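Local coordinates for GDP-L-fucose synthase (Campylobacter jejuni subsp. jejuni serotype O:2, PDB 7M13), which acts as an NADP(H)-dependent GDP-D-glycero-L-gluco-heptose synthase in capsular polysaccharide biosynthesis and belongs to the fucose synthase subfamily of epimerase-reductases, at residues V64-V69 / L106-S111; A187-F192 / L292-I297. One frame throughout, in Å; residues are numbered along the deposited sequence.

Overall arrangement
Along the chain the two contacts follow in series: contact 1 is complete before the first helix of contact 2 begins. Their centres lie 29 Å apart and their nearest atoms about 16 Å, so they do not touch. Contact 1 pairs strands 63-66 and 105-111 inside the mixed sheet of the nucleotide-binding Rossmann fold, where the strand ends meet NADP. Contact 2 packs helix 184-199 on helix 287-298, with its centre about 19 Å from the centre of the chain, in the part that carries the small sheet of strands 231-235 and 303-307. One contact thus belongs to the cofactor side, the other to the part that holds the predicted substrate-binding residues K191 and W235.

Contact 1 of 2, residues V64-V69 / L106-S111; sequences VFLTAV and LVFFGS. With NAP (NADP nicotinamide-adenine-dinucleotide phosphate), chain E.
Paired in parallel register, with CG anti to the backbone N in both (chi1 178° and 170°), L66 and F108 lie side by side, and the leucine CD2 meets the phenylalanine CD1 at 3.7 Å. F109 instead has CG anti to its carbonyl carbon (chi1 -62°), which carries the ring across toward the end of strand 63-66: its CD2 edge meets L66 O in the ring plane at 3.4 Å, and CE2 reaches T67 CG2. V64 and L106 lie on the same sheet face as L66 and F108, against helix 80-100; F65 and V107 occupy the other, against helix 247-260.

The strands run parallel, as expected of a beta-alpha-beta unit of the Rossmann fold. V107 is held through both its backbone N, which donates to V64 O (2.9 Å), and its backbone O, which accepts from L66 N (2.8 Å) in an almost straight bond.

Beyond L66 the chains part and NADP enters. V69 N makes a weak bond to NAP O4B (3.4 Å), and the V69 side chain lies against NAP C3D and O2D. NAP O3D donates weakly to F109 O, which also accepts from K144 NZ. S111, predicted to matter for catalysis, sets CB 3.9 Å from NAP C6N. The riboses are thus met at the strand end and in the loop after strand 63-66, and the ammonium of K144 would probably polarise the F109 carbonyl.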
loop_
_atom_site.group_PDB
_atom_site.type_symbol
_atom_site.label_atom_id
_atom_site.label_comp_id
_atom_site.label_asym_id
_atom_site.label_seq_id
_atom_site.Cartn_x
_atom_site.Cartn_y
_atom_site.Cartn_z
ATOM N N VAL B 64 -5.018 14.807 -16.014
ATOM C CA VAL B 64 -5.309 13.365 -16.012
ATOM C C VAL B 64 -6.483 13.069 -15.080
ATOM O O VAL B 64 -6.471 13.508 -13.895
ATOM C CB VAL B 64 -4.061 12.580 -15.568
ATOM C CG1 VAL B 64 -4.376 11.103 -15.447
ATOM C CG2 VAL B 64 -2.877 12.809 -16.522
ATOM N N PHE B 65 -7.479 12.347 -15.579
ATOM C CA PHE B 65 -8.522 11.682 -14.764
ATOM C C PHE B 65 -8.252 10.204 -14.770
ATOM O O PHE B 65 -8.327 9.567 -15.848
ATOM C CB PHE B 65 -9.919 12.011 -15.270
ATOM C CG PHE B 65 -10.296 13.466 -15.206
ATOM C CD1 PHE B 65 -10.942 13.972 -14.089
ATOM C CD2 PHE B 65 -10.138 14.308 -16.296
ATOM C CE1 PHE B 65 -11.309 15.302 -14.004
ATOM C CE2 PHE B 65 -10.522 15.633 -16.208
ATOM C CZ PHE B 65 -11.148 16.117 -15.082
ATOM N N LEU B 66 -7.882 9.659 -13.615
ATOM C CA LEU B 66 -7.471 8.247 -13.534
ATOM C C LEU B 66 -8.681 7.424 -13.118
ATOM O O LEU B 66 -8.930 7.315 -11.881
ATOM C CB LEU B 66 -6.314 8.122 -12.560
ATOM C CG LEU B 66 -5.803 6.715 -12.342
ATOM C CD1 LEU B 66 -5.649 5.968 -13.663
ATOM C CD2 LEU B 66 -4.528 6.779 -11.525
ATOM N N THR B 67 -9.420 6.853 -14.056
ATOM C CA THR B 67 -10.629 6.066 -13.708
ATOM C C THR B 67 -10.409 4.568 -13.887
ATOM O O THR B 67 -11.247 3.809 -13.404
ATOM C CB THR B 67 -11.891 6.486 -14.485
ATOM O OG1 THR B 67 -11.944 5.815 -15.756
ATOM C CG2 THR B 67 -11.989 7.977 -14.663
ATOM N N ALA B 68 -9.327 4.144 -14.533
ATOM C CA ALA B 68 -9.118 2.732 -14.860
ATOM C C ALA B 68 -8.912 1.905 -13.588
ATOM O O ALA B 68 -8.193 2.348 -12.686
ATOM C CB ALA B 68 -7.931 2.610 -15.754
ATOM N N VAL B 69 -9.529 0.750 -13.538
ATOM C CA VAL B 69 -9.516 -0.118 -12.339
ATOM C C VAL B 69 -9.820 -1.555 -12.757
ATOM O O VAL B 69 -10.518 -1.758 -13.754
ATOM C CB VAL B 69 -10.498 0.399 -11.277
ATOM C CG1 VAL B 69 -11.957 0.139 -11.670
ATOM C CG2 VAL B 69 -10.192 -0.195 -9.926
ATOM N N LEU B 106 -3.996 16.012 -11.517
ATOM C CA LEU B 106 -4.532 14.655 -11.678
ATOM C C LEU B 106 -5.612 14.445 -10.636
ATOM O O LEU B 106 -5.435 14.913 -9.508
ATOM C CB LEU B 106 -3.376 13.660 -11.486
ATOM C CG LEU B 106 -3.710 12.163 -11.574
ATOM C CD1 LEU B 106 -2.516 11.394 -12.144
ATOM C CD2 LEU B 106 -4.092 11.604 -10.216
ATOM N N VAL B 107 -6.677 13.768 -11.038
ATOM C CA VAL B 107 -7.728 13.303 -10.102
ATOM C C VAL B 107 -7.777 11.791 -10.155
ATOM O O VAL B 107 -7.819 11.209 -11.239
ATOM C CB VAL B 107 -9.089 13.909 -10.435
ATOM C CG1 VAL B 107 -10.201 13.209 -9.652
ATOM C CG2 VAL B 107 -9.082 15.397 -10.178
ATOM N N PHE B 108 -7.665 11.158 -9.001
ATOM C CA PHE B 108 -7.735 9.705 -8.812
ATOM C C PHE B 108 -9.010 9.404 -8.036
ATOM O O PHE B 108 -9.392 10.177 -7.153
ATOM C CB PHE B 108 -6.509 9.214 -8.037
ATOM C CG PHE B 108 -6.561 7.783 -7.571
ATOM C CD1 PHE B 108 -6.688 6.754 -8.490
ATOM C CD2 PHE B 108 -6.378 7.468 -6.239
ATOM C CE1 PHE B 108 -6.725 5.436 -8.079
ATOM C CE2 PHE B 108 -6.428 6.151 -5.828
ATOM C CZ PHE B 108 -6.616 5.149 -6.751
ATOM N N PHE B 109 -9.608 8.252 -8.238
ATOM C CA PHE B 109 -10.844 7.850 -7.522
ATOM C C PHE B 109 -10.532 6.710 -6.565
ATOM O O PHE B 109 -9.983 5.643 -6.972
ATOM C CB PHE B 109 -11.939 7.476 -8.497
ATOM C CG PHE B 109 -12.335 8.636 -9.365
ATOM C CD1 PHE B 109 -13.237 9.584 -8.902
ATOM C CD2 PHE B 109 -11.686 8.864 -10.565
ATOM C CE1 PHE B 109 -13.564 10.674 -9.692
ATOM C CE2 PHE B 109 -12.019 9.962 -11.343
ATOM C CZ PHE B 109 -12.940 10.876 -10.890
ATOM N N GLY B 110 -10.863 6.904 -5.288
ATOM C CA GLY B 110 -10.811 5.855 -4.281
ATOM C C GLY B 110 -12.173 5.231 -4.046
ATOM O O GLY B 110 -13.181 5.725 -4.591
ATOM N N SER B 111 -12.194 4.199 -3.225
ATOM C CA SER B 111 -13.389 3.423 -2.858
ATOM C C SER B 111 -13.537 3.462 -1.349
ATOM O O SER B 111 -12.514 3.427 -0.647
ATOM C CB SER B 111 -13.265 1.990 -3.369
ATOM O OG SER B 111 -14.160 1.136 -2.697
HETATM P PA NAP E . -15.274 0.610 -14.676
HETATM O O1A NAP E . -15.080 -0.724 -14.019
HETATM O O2A NAP E . -16.637 0.900 -15.257
HETATM O O5B NAP E . -14.248 0.845 -15.841
HETATM C C5B NAP E . -12.856 0.602 -15.648
HETATM C C4B NAP E . -12.189 0.845 -16.965
HETATM O O4B NAP E . -10.765 0.695 -16.754
HETATM C C3B NAP E . -12.581 -0.148 -18.079
HETATM O O3B NAP E . -13.017 0.572 -19.227
HETATM C C2B NAP E . -11.310 -0.961 -18.296
HETATM O O2B NAP E . -11.085 -1.324 -19.659
HETATM C C1B NAP E . -10.228 0.027 -17.876
HETATM N N9A NAP E . -9.009 -0.653 -17.495
HETATM C C8A NAP E . -8.828 -1.558 -16.495
HETATM N N7A NAP E . -7.631 -2.092 -16.468
HETATM C C5A NAP E . -6.981 -1.506 -17.534
HETATM C C6A NAP E . -5.681 -1.668 -18.045
HETATM N N6A NAP E . -4.786 -2.534 -17.557
HETATM N N1A NAP E . -5.359 -0.933 -19.132
HETATM C C2A NAP E . -6.266 -0.090 -19.642
HETATM N N3A NAP E . -7.520 0.136 -19.246
HETATM C C4A NAP E . -7.817 -0.619 -18.181
HETATM O O3 NAP E . -14.903 1.752 -13.622
HETATM P PN NAP E . -15.880 2.703 -12.818
HETATM O O1N NAP E . -16.934 1.870 -12.199
HETATM O O2N NAP E . -16.248 3.806 -13.729
HETATM O O5D NAP E . -14.884 3.243 -11.674
HETATM C C5D NAP E . -14.154 4.435 -11.858
HETATM C C4D NAP E . -13.362 4.684 -10.606
HETATM O O4D NAP E . -14.266 4.895 -9.487
HETATM C C3D NAP E . -12.423 3.540 -10.195
HETATM O O3D NAP E . -11.224 4.056 -9.601
HETATM C C2D NAP E . -13.271 2.805 -9.196
HETATM O O2D NAP E . -12.524 1.963 -8.323
HETATM C C1D NAP E . -13.950 3.947 -8.469
HETATM N N1N NAP E . -15.170 3.483 -7.771
HETATM C C2N NAP E . -16.231 2.955 -8.451
HETATM C C3N NAP E . -17.298 2.456 -7.784
HETATM C C7N NAP E . -18.474 1.858 -8.471
HETATM O O7N NAP E . -19.488 1.582 -7.798
HETATM N N7N NAP E . -18.390 1.653 -9.783
HETATM C C4N NAP E . -17.354 2.538 -6.338
HETATM C C5N NAP E . -16.217 3.147 -5.686
HETATM C C6N NAP E . -15.182 3.512 -6.377
HETATM P P2B NAP E . -11.877 -2.573 -20.313
HETATM O O1X NAP E . -13.256 -2.030 -20.562
HETATM O O2X NAP E . -11.807 -3.725 -19.412
HETATM O O3X NAP E . -11.094 -2.853 -21.611
#

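Contact 2 of 2, residues A187-F192 / L292-I297; sequences ALLRKF and LMVKNI
V294 is the centre of the interface, pointing from helix 287-298 toward helix 184-199 and using its two methyls on different partners. CG1, anti to the backbone N (chi1 170°), lies 3.6 Å from F192 CD2 and 3.7 Å from L189 CA, close against the opposing backbone. The other methyl, CG2, meets L188 CD2 at 4.0 Å, the two side chains crossing obliquely, while L189 CD1 bends in to 4.1 Å from V294 CG1. The F192 ring is shared between two neighbours: CD2 takes the valine, and CE1 sits 3.6 Å from K295 CB, with K295 N above the centre of one ring face. In its own helix, L188 CD1 lies in plane at the ring's edge.

This is helix-helix packing in the C-terminal part of the fold, beside the small two-stranded sheet 231-235/303-307. The helices run in broadly the same direction, with axes 9.3 Å apart and a crossing angle of -47°, consistent with ridges-into-grooves packing. Across the two segments the side chains meet by apolar packing: valine and leucine methyls, the F192 ring and the first methylenes of K295. In strand 231-235, V232 touches F192 and I234 touches L188.

Further out, V298 on the next turn of helix 287-298 touches both L189 and F192, and Y343 of helix 335-347 lies against L189. The extended K295 chain carries its NZ away from the interface to G302 O, and K191, a predicted substrate-binding residue, turns from the contact and bonds through NZ to the carbonyls of F225 and E233.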
loop_
_atom_site.group_PDB
_atom_site.type_symbol
_atom_site.label_atom_id
_atom_site.label_comp_id
_atom_site.label_asym_id
_atom_site.label_seq_id
_atom_site.Cartn_x
_atom_site.Cartn_y
_atom_site.Cartn_z
ATOM N N ALA B 187 -27.995 -3.045 -11.846
ATOM C CA ALA B 187 -28.501 -4.442 -11.849
ATOM C C ALA B 187 -29.927 -4.474 -11.305
ATOM O O ALA B 187 -30.756 -5.203 -11.876
ATOM C CB ALA B 187 -27.625 -5.349 -11.029
ATOM N N LEU B 188 -30.200 -3.723 -10.235
ATOM C CA LEU B 188 -31.563 -3.613 -9.665
ATOM C C LEU B 188 -32.510 -3.092 -10.754
ATOM O O LEU B 188 -33.586 -3.696 -10.941
ATOM C CB LEU B 188 -31.521 -2.688 -8.443
ATOM C CG LEU B 188 -32.772 -2.696 -7.566
ATOM C CD1 LEU B 188 -33.136 -4.106 -7.132
ATOM C CD2 LEU B 188 -32.552 -1.812 -6.353
ATOM N N LEU B 189 -32.141 -2.020 -11.456
ATOM C CA LEU B 189 -32.977 -1.452 -12.543
ATOM C C LEU B 189 -33.247 -2.578 -13.543
ATOM O O LEU B 189 -34.429 -2.746 -13.935
ATOM C CB LEU B 189 -32.268 -0.271 -13.209
ATOM C CG LEU B 189 -33.059 0.410 -14.322
ATOM C CD1 LEU B 189 -34.391 0.933 -13.802
ATOM C CD2 LEU B 189 -32.255 1.539 -14.945
ATOM N N ARG B 190 -32.216 -3.354 -13.900
ATOM C CA ARG B 190 -32.360 -4.410 -14.936
ATOM C C ARG B 190 -33.250 -5.533 -14.406
ATOM O O ARG B 190 -34.037 -6.065 -15.206
ATOM C CB ARG B 190 -31.020 -4.986 -15.396
ATOM C CG ARG B 190 -31.152 -5.812 -16.671
ATOM C CD ARG B 190 -29.827 -6.110 -17.339
ATOM N NE ARG B 190 -29.968 -7.046 -18.447
ATOM C CZ ARG B 190 -28.951 -7.588 -19.108
ATOM N NH1 ARG B 190 -29.182 -8.429 -20.100
ATOM N NH2 ARG B 190 -27.707 -7.281 -18.784
ATOM N N LYS B 191 -33.136 -5.878 -13.126
ATOM C CA LYS B 191 -33.951 -6.960 -12.505
ATOM C C LYS B 191 -35.438 -6.609 -12.616
ATOM O O LYS B 191 -36.240 -7.493 -12.999
ATOM C CB LYS B 191 -33.577 -7.163 -11.034
ATOM C CG LYS B 191 -32.323 -7.994 -10.782
ATOM C CD LYS B 191 -32.145 -8.410 -9.323
ATOM C CE LYS B 191 -33.350 -9.131 -8.747
ATOM N NZ LYS B 191 -33.040 -9.836 -7.476
ATOM N N PHE B 192 -35.822 -5.375 -12.288
ATOM C CA PHE B 192 -37.245 -4.955 -12.345
ATOM C C PHE B 192 -37.706 -4.856 -13.803
ATOM O O PHE B 192 -38.867 -5.170 -14.054
ATOM C CB PHE B 192 -37.477 -3.656 -11.573
ATOM C CG PHE B 192 -37.720 -3.905 -10.111
ATOM C CD1 PHE B 192 -38.982 -4.238 -9.652
ATOM C CD2 PHE B 192 -36.672 -3.862 -9.203
ATOM C CE1 PHE B 192 -39.202 -4.492 -8.307
ATOM C CE2 PHE B 192 -36.898 -4.102 -7.857
ATOM C CZ PHE B 192 -38.157 -4.434 -7.413
ATOM N N LEU B 292 -38.167 -0.097 -4.096
ATOM C CA LEU B 292 -39.502 0.498 -4.367
ATOM C C LEU B 292 -39.351 1.630 -5.376
ATOM O O LEU B 292 -40.209 1.765 -6.254
ATOM C CB LEU B 292 -40.141 0.998 -3.069
ATOM C CG LEU B 292 -40.535 -0.079 -2.067
ATOM C CD1 LEU B 292 -41.041 0.562 -0.778
ATOM C CD2 LEU B 292 -41.573 -1.018 -2.666
ATOM N N MET B 293 -38.305 2.449 -5.259
ATOM C CA MET B 293 -38.074 3.534 -6.230
ATOM C C MET B 293 -37.978 2.895 -7.609
ATOM O O MET B 293 -38.547 3.428 -8.567
ATOM C CB MET B 293 -36.756 4.271 -5.988
ATOM C CG MET B 293 -36.810 5.338 -4.969
ATOM S SD MET B 293 -35.160 6.134 -4.935
ATOM C CE MET B 293 -35.358 7.066 -3.422
ATOM N N VAL B 294 -37.176 1.845 -7.712
ATOM C CA VAL B 294 -36.899 1.238 -9.040
ATOM C C VAL B 294 -38.211 0.663 -9.576
ATOM O O VAL B 294 -38.514 0.918 -10.757
ATOM C CB VAL B 294 -35.800 0.171 -8.967
ATOM C CG1 VAL B 294 -35.722 -0.595 -10.276
ATOM C CG2 VAL B 294 -34.458 0.806 -8.617
ATOM N N LYS B 295 -38.955 -0.040 -8.722
ATOM C CA LYS B 295 -40.257 -0.685 -9.071
ATOM C C LYS B 295 -41.201 0.357 -9.678
ATOM O O LYS B 295 -41.814 0.082 -10.745
ATOM C CB LYS B 295 -40.890 -1.337 -7.839
ATOM C CG LYS B 295 -42.210 -2.046 -8.127
ATOM C CD LYS B 295 -42.990 -2.496 -6.908
ATOM C CE LYS B 295 -44.421 -2.860 -7.260
ATOM N NZ LYS B 295 -45.154 -3.411 -6.092
ATOM N N ASN B 296 -41.294 1.526 -9.047
ATOM C CA ASN B 296 -42.250 2.594 -9.434
ATOM C C ASN B 296 -41.796 3.227 -10.751
ATOM O O ASN B 296 -42.669 3.552 -11.584
ATOM C CB ASN B 296 -42.455 3.564 -8.269
ATOM C CG ASN B 296 -43.124 2.874 -7.094
ATOM O OD1 ASN B 296 -42.966 3.284 -5.944
ATOM N ND2 ASN B 296 -43.858 1.802 -7.368
ATOM N N ILE B 297 -40.482 3.378 -10.958
ATOM C CA ILE B 297 -39.927 3.989 -12.200
ATOM C C ILE B 297 -40.100 3.009 -13.367
ATOM O O ILE B 297 -40.464 3.462 -14.467
ATOM C CB ILE B 297 -38.461 4.424 -11.997
ATOM C CG1 ILE B 297 -38.401 5.559 -10.975
ATOM C CG2 ILE B 297 -37.814 4.810 -13.322
ATOM C CD1 ILE B 297 -37.004 5.922 -10.506
#